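PDB 3QAV: Rho-class glutathione S-transferase, which probably transfers glutathione onto electrophilic compounds, as glutathione S-transferases do. Local coordinates for residues M122-N127 against E166-Q171; G173-T178 against M183-F188. One frame throughout, in Å; residues are numbered along the deposited sequence.

Contact 1 (M122-N127 against E166-Q171); sequences MFETSN and ENYLKQ
Glu124, on helix 112-124, and Tyr168, on the long helix 148-172, meet across backbones that stay well apart, their CA atoms 11.7 Å from each other. The gap is spanned by two side chains reaching in from opposite directions, with 78 Å² buried between the segments. With CG anti to the backbone N (chi1 -175°) and the chain extended beyond it, Glu124 reaches its carboxylate across to Tyr168. There OE2 receives the phenol OH of Tyr168 in a very short hydrogen bond of 2.5 Å. OE2 lies at the ring edge, close to the ring plane, also 3.4 Å from Tyr168 CE1, while the carboxylate plane stands 79° from that of the ring. Both segments belong to the all-helical half of the glutathione transferase fold, and this contact borders the dimer interface: Glu124 OE2 also forms a salt bridge with Arg75 of the second subunit. The other oxygen, OE1, pairs with Arg121, which makes a cation-pi contact with the Tyr168 ring, so one carboxylate serves a phenol and two guanidinium groups. Replacing Glu124 by an alanine would probably leave the Tyr168 hydroxyl without this acceptor and both arginines without this counter-charge.

Contact 2 (G173-T178 against M183-F188); sequences GGFVAT and MADVFF
Val176 and Ala177 run past the first turn of helix 183-197 in reverse order, Val176 beside Asp185 and Ala177 beside Ala184, with CA separations of 5.9 and 6.4 Å. The polar link is nearly straight: Val176 N donates to Asp185 OD2 at 3.0 Å (173° at the hydrogen), meeting the syn side of the carboxylate 18° out of its plane. The Phe175 CB packs against the same carboxylate. Val176 divides its methyls between two partners. CG2, anti to the backbone N, sits over one face of the Phe188 ring, 3.9 Å from the centroid and displaced toward the rim, a CH-pi contact; CG1 rests against Ala184 CB at 3.5 Å. Ala177 CB also touches Ala184 CB. A water accepts from Ala177 N and donates to Asp185 OD1 at 2.8 Å, tying the next peptide to the acid. OD1 also takes the backbone N of Thr182, consistent with the N-capping box of the Thr-x-x-Asp sequence known from this family, and OD2 takes the hydroxyl of Tyr212. With two peptide N-H groups, a phenol and a water gathered round it, and the helix N terminus beside it, the buried carboxylate is likely to remain ionised.

How the contacts relate
Read from the N terminus, the chain completes its sheet-bearing half before helix 112-124 supplies the first segment of contact 1. That contact closes on helix 148-172 across 38 mostly helical residues. Contact 2 then closes the short loop, with four residues between its segments, where the chain leaves helix 148-172 for helix 183-197. The two therefore lie in series, neither nested nor crossed, yet their centres are about 8 Å apart. They illustrate how contacts of very different span can lie side by side in one helical bundle: Met122 CG lies 3.5 Å from Ala184 CA, and Leu169 CD2 packs on Phe175 O. Met183 and Val186 carry the packing on to helix 36-47, while contact 1 lies on the side of the second subunit.

Contact 1 (M122-N127 against E166-Q171)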
loop_
_atom_site.group_PDB
_atom_site.type_symbol
_atom_site.label_atom_id
_atom_site.label_comp_id
_atom_site.label_asym_id
_atom_site.label_seq_id
_atom_site.Cartn_x
_atom_site.Cartn_y
_atom_site.Cartn_z
ATOM N N MET A 122 -6.205 -8.128 -0.051
ATOM C CA MET A 122 -6.252 -6.748 0.434
ATOM C C MET A 122 -5.187 -5.850 -0.201
ATOM O O MET A 122 -5.498 -4.859 -0.866
ATOM C CB MET A 122 -6.038 -6.703 1.951
ATOM C CG MET A 122 -7.204 -7.138 2.795
ATOM S SD MET A 122 -6.659 -7.409 4.497
ATOM C CE MET A 122 -5.998 -5.800 4.913
ATOM N N PHE A 123 -3.928 -6.207 0.027
ATOM C CA PHE A 123 -2.796 -5.431 -0.467
ATOM C C PHE A 123 -2.580 -5.482 -1.974
ATOM O O PHE A 123 -2.004 -4.565 -2.550
ATOM C CB PHE A 123 -1.542 -5.853 0.314
ATOM C CG PHE A 123 -1.699 -5.672 1.814
ATOM C CD1 PHE A 123 -1.703 -6.764 2.674
ATOM C CD2 PHE A 123 -1.923 -4.404 2.349
ATOM C CE1 PHE A 123 -1.935 -6.602 4.043
ATOM C CE2 PHE A 123 -2.158 -4.230 3.711
ATOM C CZ PHE A 123 -2.165 -5.331 4.563
ATOM N N GLU A 124 -3.059 -6.537 -2.620
ATOM C CA GLU A 124 -2.920 -6.635 -4.068
ATOM C C GLU A 124 -3.846 -5.619 -4.756
ATOM O O GLU A 124 -3.604 -5.223 -5.903
ATOM C CB GLU A 124 -3.256 -8.053 -4.537
ATOM C CG GLU A 124 -3.029 -8.295 -6.027
ATOM C CD GLU A 124 -3.348 -9.722 -6.431
ATOM O OE1 GLU A 124 -3.512 -10.568 -5.529
ATOM O OE2 GLU A 124 -3.419 -10.002 -7.647
ATOM N N THR A 125 -4.894 -5.183 -4.054
ATOM C CA THR A 125 -5.836 -4.223 -4.635
ATOM C C THR A 125 -5.174 -2.916 -5.064
ATOM O O THR A 125 -5.749 -2.161 -5.853
ATOM C CB THR A 125 -6.988 -3.855 -3.663
ATOM O OG1 THR A 125 -6.467 -3.128 -2.544
ATOM C CG2 THR A 125 -7.695 -5.096 -3.180
ATOM N N SER A 126 -3.976 -2.648 -4.549
ATOM C CA SER A 126 -3.274 -1.417 -4.898
ATOM C C SER A 126 -2.929 -1.384 -6.386
ATOM O O SER A 126 -2.808 -0.311 -6.970
ATOM C CB SER A 126 -1.994 -1.263 -4.074
ATOM O OG SER A 126 -0.934 -2.017 -4.633
ATOM N N ASN A 127 -2.763 -2.558 -6.990
ATOM C CA ASN A 127 -2.456 -2.665 -8.420
ATOM C C ASN A 127 -3.592 -2.139 -9.285
ATOM O O ASN A 127 -3.387 -1.797 -10.445
ATOM C CB ASN A 127 -2.207 -4.118 -8.818
ATOM C CG ASN A 127 -0.884 -4.636 -8.332
ATOM O OD1 ASN A 127 0.163 -4.058 -8.622
ATOM N ND2 ASN A 127 -0.915 -5.743 -7.593
ATOM N N GLU A 166 -11.133 -11.010 -12.045
ATOM C CA GLU A 166 -12.207 -11.774 -12.680
ATOM C C GLU A 166 -11.977 -13.238 -12.301
ATOM O O GLU A 166 -12.894 -13.937 -11.858
ATOM C CB GLU A 166 -12.137 -11.611 -14.203
ATOM C CG GLU A 166 -13.184 -12.387 -15.007
ATOM C CD GLU A 166 -14.601 -11.864 -14.815
ATOM O OE1 GLU A 166 -14.760 -10.657 -14.539
ATOM O OE2 GLU A 166 -15.555 -12.656 -14.963
ATOM N N ASN A 167 -10.736 -13.688 -12.467
ATOM C CA ASN A 167 -10.353 -15.056 -12.139
ATOM C C ASN A 167 -10.582 -15.376 -10.670
ATOM O O ASN A 167 -11.168 -16.404 -10.338
ATOM C CB ASN A 167 -8.876 -15.292 -12.463
ATOM C CG ASN A 167 -8.631 -15.505 -13.940
ATOM O OD1 ASN A 167 -7.483 -15.582 -14.384
ATOM N ND2 ASN A 167 -9.706 -15.610 -14.713
ATOM N N TYR A 168 -10.103 -14.496 -9.796
ATOM C CA TYR A 168 -10.257 -14.700 -8.354
ATOM C C TYR A 168 -11.730 -14.924 -8.011
ATOM O O TYR A 168 -12.084 -15.901 -7.349
ATOM C CB TYR A 168 -9.733 -13.477 -7.583
ATOM C CG TYR A 168 -8.271 -13.147 -7.805
ATOM C CD1 TYR A 168 -7.813 -11.837 -7.684
ATOM C CD2 TYR A 168 -7.340 -14.141 -8.119
ATOM C CE1 TYR A 168 -6.474 -11.522 -7.868
ATOM C CE2 TYR A 168 -5.993 -13.835 -8.305
ATOM C CZ TYR A 168 -5.568 -12.527 -8.177
ATOM O OH TYR A 168 -4.242 -12.215 -8.357
ATOM N N LEU A 169 -12.585 -14.013 -8.469
ATOM C CA LEU A 169 -14.015 -14.121 -8.205
ATOM C C LEU A 169 -14.591 -15.388 -8.836
ATOM O O LEU A 169 -15.487 -16.033 -8.274
ATOM C CB LEU A 169 -14.738 -12.870 -8.713
ATOM C CG LEU A 169 -14.475 -11.662 -7.800
ATOM C CD1 LEU A 169 -14.854 -10.367 -8.494
ATOM C CD2 LEU A 169 -15.255 -11.833 -6.492
ATOM N N LYS A 170 -14.064 -15.753 -9.998
ATOM C CA LYS A 170 -14.529 -16.957 -10.666
ATOM C C LYS A 170 -14.213 -18.130 -9.744
ATOM O O LYS A 170 -15.082 -18.954 -9.460
ATOM C CB LYS A 170 -13.822 -17.132 -12.017
ATOM C CG LYS A 170 -14.406 -18.247 -12.886
ATOM C CD LYS A 170 -13.780 -18.273 -14.276
ATOM C CE LYS A 170 -14.110 -17.012 -15.062
ATOM N NZ LYS A 170 -13.505 -17.000 -16.428
ATOM N N GLN A 171 -12.973 -18.178 -9.257
ATOM C CA GLN A 171 -12.524 -19.244 -8.360
ATOM C C GLN A 171 -13.298 -19.362 -7.048
ATOM O O GLN A 171 -13.591 -20.471 -6.604
ATOM C CB GLN A 171 -11.044 -19.077 -8.016
ATOM C CG GLN A 171 -10.079 -19.247 -9.172
ATOM C CD GLN A 171 -8.632 -19.189 -8.712
ATOM O OE1 GLN A 171 -7.707 -19.220 -9.522
ATOM N NE2 GLN A 171 -8.434 -19.104 -7.401
#

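Contact 2 (G173-T178 against M183-F188)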
loop_
_atom_site.group_PDB
_atom_site.type_symbol
_atom_site.label_atom_id
_atom_site.label_comp_id
_atom_site.label_asym_id
_atom_site.label_seq_id
_atom_site.Cartn_x
_atom_site.Cartn_y
_atom_site.Cartn_z
ATOM N N GLY A 173 -16.388 -17.942 -6.396
ATOM C CA GLY A 173 -17.807 -18.081 -6.638
ATOM C C GLY A 173 -18.590 -17.170 -5.706
ATOM O O GLY A 173 -19.821 -17.155 -5.727
ATOM N N GLY A 174 -17.876 -16.396 -4.892
ATOM C CA GLY A 174 -18.543 -15.504 -3.960
ATOM C C GLY A 174 -17.890 -14.144 -3.776
ATOM O O GLY A 174 -18.189 -13.201 -4.511
ATOM N N PHE A 175 -17.005 -14.038 -2.789
ATOM C CA PHE A 175 -16.325 -12.778 -2.508
ATOM C C PHE A 175 -14.913 -12.772 -3.107
ATOM O O PHE A 175 -14.504 -13.744 -3.744
ATOM C CB PHE A 175 -16.328 -12.536 -1.002
ATOM C CG PHE A 175 -17.718 -12.398 -0.428
ATOM C CD1 PHE A 175 -18.317 -11.143 -0.303
ATOM C CD2 PHE A 175 -18.448 -13.526 -0.059
ATOM C CE1 PHE A 175 -19.623 -11.018 0.181
ATOM C CE2 PHE A 175 -19.757 -13.410 0.427
ATOM C CZ PHE A 175 -20.343 -12.152 0.546
ATOM N N VAL A 176 -14.166 -11.694 -2.911
ATOM C CA VAL A 176 -12.847 -11.583 -3.533
ATOM C C VAL A 176 -11.703 -12.464 -3.014
ATOM O O VAL A 176 -10.745 -12.720 -3.747
ATOM C CB VAL A 176 -12.388 -10.101 -3.550
ATOM C CG1 VAL A 176 -11.828 -9.707 -2.178
ATOM C CG2 VAL A 176 -11.368 -9.882 -4.672
ATOM N N ALA A 177 -11.796 -12.942 -1.778
ATOM C CA ALA A 177 -10.737 -13.785 -1.218
ATOM C C ALA A 177 -11.231 -15.151 -0.746
ATOM O O ALA A 177 -10.500 -16.141 -0.807
ATOM C CB ALA A 177 -10.047 -13.059 -0.063
ATOM N N THR A 178 -12.471 -15.198 -0.273
ATOM C CA THR A 178 -13.055 -16.442 0.212
ATOM C C THR A 178 -14.536 -16.435 -0.131
ATOM O O THR A 178 -15.016 -15.534 -0.810
ATOM C CB THR A 178 -12.928 -16.559 1.738
ATOM O OG1 THR A 178 -13.794 -15.603 2.351
ATOM C CG2 THR A 178 -11.504 -16.276 2.190
ATOM N N MET A 183 -12.105 -8.535 5.128
ATOM C CA MET A 183 -11.419 -7.253 4.977
ATOM C C MET A 183 -11.020 -7.021 3.522
ATOM O O MET A 183 -10.976 -5.886 3.071
ATOM C CB MET A 183 -10.164 -7.198 5.862
ATOM C CG MET A 183 -9.512 -5.816 5.916
ATOM S SD MET A 183 -10.578 -4.566 6.683
ATOM C CE MET A 183 -10.325 -4.919 8.418
ATOM N N ALA A 184 -10.732 -8.097 2.792
ATOM C CA ALA A 184 -10.338 -7.984 1.389
ATOM C C ALA A 184 -11.410 -7.295 0.544
ATOM O O ALA A 184 -11.089 -6.518 -0.362
ATOM C CB ALA A 184 -10.035 -9.360 0.810
ATOM N N ASP A 185 -12.679 -7.582 0.831
ATOM C CA ASP A 185 -13.766 -6.962 0.080
ATOM C C ASP A 185 -13.899 -5.481 0.418
ATOM O O ASP A 185 -14.366 -4.683 -0.395
ATOM C CB ASP A 185 -15.076 -7.691 0.355
ATOM C CG ASP A 185 -15.039 -9.120 -0.133
ATOM O OD1 ASP A 185 -14.872 -10.035 0.704
ATOM O OD2 ASP A 185 -15.153 -9.319 -1.364
ATOM N N VAL A 186 -13.479 -5.122 1.620
ATOM C CA VAL A 186 -13.530 -3.735 2.063
ATOM C C VAL A 186 -12.570 -2.919 1.190
ATOM O O VAL A 186 -12.848 -1.770 0.830
ATOM C CB VAL A 186 -13.079 -3.621 3.540
ATOM C CG1 VAL A 186 -12.764 -2.184 3.880
ATOM C CG2 VAL A 186 -14.159 -4.168 4.454
ATOM N N PHE A 187 -11.439 -3.525 0.857
ATOM C CA PHE A 187 -10.436 -2.854 0.039
ATOM C C PHE A 187 -10.791 -2.909 -1.436
ATOM O O PHE A 187 -10.616 -1.942 -2.170
ATOM C CB PHE A 187 -9.060 -3.518 0.229
ATOM C CG PHE A 187 -8.388 -3.193 1.538
ATOM C CD1 PHE A 187 -9.046 -3.379 2.746
ATOM C CD2 PHE A 187 -7.079 -2.710 1.559
ATOM C CE1 PHE A 187 -8.414 -3.088 3.958
ATOM C CE2 PHE A 187 -6.440 -2.418 2.762
ATOM C CZ PHE A 187 -7.111 -2.608 3.963
ATOM N N PHE A 188 -11.299 -4.053 -1.866
ATOM C CA PHE A 188 -11.612 -4.267 -3.276
ATOM C C PHE A 188 -12.820 -3.540 -3.845
ATOM O O PHE A 188 -12.702 -2.790 -4.804
ATOM C CB PHE A 188 -11.769 -5.770 -3.525
ATOM C CG PHE A 188 -11.979 -6.128 -4.966
ATOM C CD1 PHE A 188 -11.023 -5.804 -5.923
ATOM C CD2 PHE A 188 -13.122 -6.808 -5.365
ATOM C CE1 PHE A 188 -11.203 -6.154 -7.259
ATOM C CE2 PHE A 188 -13.310 -7.162 -6.700
ATOM C CZ PHE A 188 -12.351 -6.834 -7.644
HETATM O O HOH W 1 -13.481 -12.502 0.937
#